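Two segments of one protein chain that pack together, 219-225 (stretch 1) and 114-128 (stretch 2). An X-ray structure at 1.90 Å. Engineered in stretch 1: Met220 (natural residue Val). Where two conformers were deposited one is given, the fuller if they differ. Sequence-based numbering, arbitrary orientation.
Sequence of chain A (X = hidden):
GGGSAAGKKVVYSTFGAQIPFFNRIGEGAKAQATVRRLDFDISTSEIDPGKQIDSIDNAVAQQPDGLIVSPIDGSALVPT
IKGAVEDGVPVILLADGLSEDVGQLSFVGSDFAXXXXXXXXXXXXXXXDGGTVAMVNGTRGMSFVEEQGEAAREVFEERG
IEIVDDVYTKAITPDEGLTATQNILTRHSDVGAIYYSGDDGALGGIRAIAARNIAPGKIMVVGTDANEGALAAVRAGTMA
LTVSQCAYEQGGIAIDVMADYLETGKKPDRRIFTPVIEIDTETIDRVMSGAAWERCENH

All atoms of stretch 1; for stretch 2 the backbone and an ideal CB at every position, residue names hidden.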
# COMPACT_ATOMS: atom_id res chain seq x y z
N ILE A 219 -11.03 -3.23 -22.59
CA ILE A 219 -10.43 -2.06 -21.95
C ILE A 219 -9.53 -2.61 -20.88
O ILE A 219 -9.96 -3.41 -20.04
CB ILE A 219 -11.51 -1.17 -21.31
CG1 ILE A 219 -12.41 -0.51 -22.38
CG2 ILE A 219 -10.87 -0.11 -20.45
CD1 ILE A 219 -13.65 0.13 -21.83
N MSE A 220 -8.28 -2.20 -20.87
CA MSE A 220 -7.36 -2.73 -19.84
C MSE A 220 -7.57 -2.01 -18.52
O MSE A 220 -7.40 -0.80 -18.43
CB MSE A 220 -5.90 -2.54 -20.23
CG MSE A 220 -5.51 -3.45 -21.39
SE MSE A 220 -3.53 -3.20 -21.54
CE MSE A 220 -3.63 -1.45 -22.22
N VAL A 221 -7.91 -2.75 -17.49
CA VAL A 221 -8.12 -2.16 -16.14
C VAL A 221 -6.99 -2.59 -15.20
O VAL A 221 -6.69 -3.79 -15.14
CB VAL A 221 -9.43 -2.74 -15.60
CG1 VAL A 221 -9.59 -2.44 -14.15
CG2 VAL A 221 -10.61 -2.25 -16.47
N VAL A 222 -6.39 -1.63 -14.49
CA VAL A 222 -5.27 -1.85 -13.58
C VAL A 222 -5.58 -1.18 -12.22
O VAL A 222 -6.16 -0.06 -12.15
CB VAL A 222 -3.91 -1.36 -14.16
CG1 VAL A 222 -3.63 -1.86 -15.62
CG2 VAL A 222 -3.86 0.13 -14.14
N GLY A 223 -5.19 -1.87 -11.17
CA GLY A 223 -5.47 -1.44 -9.77
C GLY A 223 -4.30 -1.79 -8.86
O GLY A 223 -3.26 -2.19 -9.35
N THR A 224 -4.44 -1.63 -7.55
CA THR A 224 -3.45 -1.94 -6.57
C THR A 224 -4.18 -2.56 -5.36
O THR A 224 -5.22 -2.13 -4.99
CB THR A 224 -2.71 -0.67 -6.11
OG1 THR A 224 -2.01 -0.11 -7.20
CG2 THR A 224 -1.76 -0.98 -5.04
N ASP A 225 -3.53 -3.56 -4.80
CA ASP A 225 -3.78 -4.21 -3.53
C ASP A 225 -3.70 -5.73 -3.66
O ASP A 225 -3.43 -6.40 -2.72
CB ASP A 225 -5.13 -3.87 -2.89
CG ASP A 225 -5.18 -2.46 -2.31
OD1 ASP A 225 -4.14 -1.84 -2.16
OD2 ASP A 225 -6.29 -1.97 -2.12
N UNK A 114 6.74 4.14 -7.53
CA UNK A 114 7.06 2.93 -8.25
C UNK A 114 5.82 2.14 -8.66
O UNK A 114 5.73 1.68 -9.78
CB UNK A 114 7.98 2.05 -7.40
N UNK A 115 4.88 1.99 -7.73
CA UNK A 115 3.56 1.38 -8.06
C UNK A 115 2.94 2.05 -9.32
O UNK A 115 2.53 1.35 -10.21
CB UNK A 115 2.60 1.52 -6.87
N UNK A 116 2.85 3.34 -9.33
CA UNK A 116 2.34 4.16 -10.48
C UNK A 116 3.06 3.94 -11.79
O UNK A 116 2.43 3.79 -12.84
CB UNK A 116 2.44 5.65 -10.14
N UNK A 117 4.40 3.87 -11.76
CA UNK A 117 5.18 3.60 -12.97
C UNK A 117 5.00 2.19 -13.48
O UNK A 117 4.98 1.95 -14.70
CB UNK A 117 6.67 3.86 -12.71
N UNK A 118 4.89 1.24 -12.57
CA UNK A 118 4.67 -0.13 -13.02
C UNK A 118 3.32 -0.29 -13.77
O UNK A 118 3.21 -0.98 -14.85
CB UNK A 118 4.72 -1.08 -11.82
N UNK A 119 2.30 0.35 -13.20
CA UNK A 119 0.96 0.30 -13.77
C UNK A 119 0.86 1.00 -15.15
O UNK A 119 0.29 0.45 -16.09
CB UNK A 119 -0.03 0.94 -12.79
N UNK A 120 1.41 2.18 -15.20
CA UNK A 120 1.44 2.99 -16.41
C UNK A 120 2.26 2.34 -17.51
O UNK A 120 1.80 2.31 -18.68
CB UNK A 120 2.00 4.38 -16.10
N UNK A 121 3.40 1.70 -17.15
CA UNK A 121 4.22 0.99 -18.10
C UNK A 121 3.57 -0.26 -18.66
O UNK A 121 3.70 -0.57 -19.88
CB UNK A 121 5.55 0.62 -17.44
N UNK A 122 2.85 -1.00 -17.80
CA UNK A 122 2.12 -2.13 -18.22
C UNK A 122 1.17 -1.71 -19.37
O UNK A 122 1.05 -2.44 -20.39
CB UNK A 122 1.36 -2.74 -17.04
N UNK A 123 0.47 -0.62 -19.15
CA UNK A 123 -0.56 -0.14 -20.09
C UNK A 123 0.12 0.36 -21.37
O UNK A 123 -0.24 -0.05 -22.46
CB UNK A 123 -1.40 0.97 -19.46
N UNK A 124 1.12 1.21 -21.20
CA UNK A 124 1.93 1.69 -22.31
C UNK A 124 2.49 0.52 -23.20
O UNK A 124 2.32 0.54 -24.39
CB UNK A 124 3.08 2.53 -21.76
N UNK A 125 3.04 -0.53 -22.62
CA UNK A 125 3.55 -1.61 -23.43
C UNK A 125 2.45 -2.30 -24.24
O UNK A 125 2.75 -2.94 -25.25
CB UNK A 125 4.26 -2.63 -22.54
N UNK A 126 1.18 -2.21 -23.82
CA UNK A 126 0.20 -3.06 -24.41
C UNK A 126 -0.79 -2.37 -25.26
O UNK A 126 -1.48 -3.04 -26.01
CB UNK A 126 -0.54 -3.83 -23.31
N UNK A 127 -0.86 -1.05 -25.17
CA UNK A 127 -1.92 -0.28 -25.80
C UNK A 127 -1.75 -0.22 -27.32
O UNK A 127 -0.63 -0.02 -27.76
CB UNK A 127 -1.95 1.14 -25.22
N UNK A 128 -2.84 -0.34 -28.10
CA UNK A 128 -2.83 -0.04 -29.57
C UNK A 128 -2.28 1.34 -29.91
O UNK A 128 -2.03 2.15 -29.01
CB UNK A 128 -4.25 -0.15 -30.13

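Stretch 2 is already helical at 114, the helix having begun earlier in the chain. It runs nearly antiparallel to strand 220-222 at 170°, with the axes 9.6 Å apart at closest approach. Met220, Val222 and Thr224 face it; Ile219 and Val221 point away.

Position 114 is out of reach of stretch 1, which sets no preference there. It is Glu114.

Position 115 points toward stretch 1, its ideal CB 4.9 Å from Thr224 OG1. A medium apolar chain would fit, as would a small polar one. It is Ile115, whose CG2 packs 3.4 Å from Thr224 OG1.

Positions 116, 117 and 118 find nothing of stretch 1 near their ideal CB atoms. Many residues would do. They are Gly116, Arg117 and Leu118.

Position 119 points toward stretch 1, with its ideal CB 4.1 Å from Val222 CG2. Further along lie two oxygens, Gly223 O and Thr224 OG1. A long chain with an apolar stem and a donor at its tip would suit; a shorter apolar one could cover Val222 alone. It is Lys119. Its CE lies 3.2 Å from Gly223 O. Lys119 NZ donates a hydrogen bond to Thr224 OG1 at 2.7 Å. The start of the chain lies by Val222 and the charged tip meets the hydroxyl.

Position 120 points away and 121 is out of reach. They are Ala120 and Thr121.

Position 122 points toward the space beside Met220 and Val222. Its ideal CB is 5.3 Å from Val222 CG1, so a large apolar or aromatic chain could bridge the gap. It is Tyr122. Its CE2 is 4.3 Å from Met220 SE and its CD2 4.2 Å from Val222 CG1, both approaching the ring obliquely.

Position 123 points sideways, yet its ideal CB is 4.3 Å from Met220 CE. Leucine, isoleucine, valine or methionine would suit. It is Ile123: CD1 lies 3.8 Å from Val222 CG2, and CG2 3.9 Å from Met220 CE. Met220 is an engineered substitution (Val in the natural sequence), modelled as selenomethionine.

Position 124 points away and is Ala124. Position 125 points sideways, without a partner, and is Asp125.

Position 126 points toward Met220 SE, 3.5 Å from the ideal CB. A chain with an apolar first part fits. It is Arg126, with CB 3.6 Å from Met220 SE; the end leads away, and Arg126 NH1 bonds to Tyr122 O at 2.9 Å.

Position 127 is sideways, its ideal CB 4.3 Å from Met220 CE. An apolar chain suits. It is Leu127, with CD1 3.4 Å from CE of Met220.

Position 128 is out of reach, with room for a side chain. It is Gly128.

Stretch 2 114-128: EIGRLKATYIADRLG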
# COMPACT_ATOMS: atom_id res chain seq x y z
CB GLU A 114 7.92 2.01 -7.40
CG GLU A 114 8.90 1.23 -8.22
CD GLU A 114 8.65 -0.25 -8.14
OE1 GLU A 114 8.98 -0.87 -7.09
OE2 GLU A 114 8.14 -0.80 -9.13
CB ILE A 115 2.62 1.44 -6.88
CG1 ILE A 115 3.22 0.54 -5.76
CG2 ILE A 115 1.26 0.89 -7.25
CD1 ILE A 115 2.58 0.67 -4.43
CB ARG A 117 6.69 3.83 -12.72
CG ARG A 117 7.08 5.30 -12.62
CD ARG A 117 8.60 5.53 -12.59
NE ARG A 117 9.03 5.83 -11.24
CZ ARG A 117 9.50 4.92 -10.39
NH1 ARG A 117 9.82 5.29 -9.18
NH2 ARG A 117 9.64 3.65 -10.75
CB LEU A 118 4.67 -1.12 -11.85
CG LEU A 118 5.99 -1.27 -11.07
CD1 LEU A 118 5.69 -2.14 -9.85
CD2 LEU A 118 7.09 -1.88 -11.95
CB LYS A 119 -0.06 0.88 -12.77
CG LYS A 119 -0.31 -0.10 -11.60
CD LYS A 119 -0.82 0.70 -10.38
CE LYS A 119 -2.31 0.75 -10.27
NZ LYS A 119 -2.94 1.53 -9.14
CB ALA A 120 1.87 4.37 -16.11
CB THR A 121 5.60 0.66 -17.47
OG1 THR A 121 6.14 1.85 -16.99
CG2 THR A 121 6.53 0.04 -18.46
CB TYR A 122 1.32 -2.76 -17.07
CG TYR A 122 0.61 -3.99 -17.47
CD1 TYR A 122 1.29 -5.21 -17.48
CD2 TYR A 122 -0.71 -3.95 -17.89
CE1 TYR A 122 0.65 -6.35 -17.83
CE2 TYR A 122 -1.37 -5.09 -18.28
CZ TYR A 122 -0.66 -6.30 -18.24
OH TYR A 122 -1.23 -7.44 -18.63
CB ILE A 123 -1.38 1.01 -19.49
CG1 ILE A 123 -2.38 0.44 -18.46
CG2 ILE A 123 -2.16 1.75 -20.57
CD1 ILE A 123 -2.91 1.52 -17.51
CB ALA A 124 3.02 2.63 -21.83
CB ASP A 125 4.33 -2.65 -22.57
CG ASP A 125 5.61 -2.06 -21.99
OD1 ASP A 125 6.06 -0.99 -22.44
OD2 ASP A 125 6.14 -2.64 -21.03
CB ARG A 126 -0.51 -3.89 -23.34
CG ARG A 126 0.38 -5.00 -22.88
CD ARG A 126 -0.12 -5.65 -21.63
NE ARG A 126 0.89 -6.55 -21.10
CZ ARG A 126 2.06 -6.19 -20.60
NH1 ARG A 126 2.43 -4.93 -20.53
NH2 ARG A 126 2.89 -7.13 -20.15
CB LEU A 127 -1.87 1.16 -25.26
CG LEU A 127 -3.17 1.90 -24.92
CD1 LEU A 127 -4.33 1.03 -24.49
CD2 LEU A 127 -2.90 2.91 -23.82
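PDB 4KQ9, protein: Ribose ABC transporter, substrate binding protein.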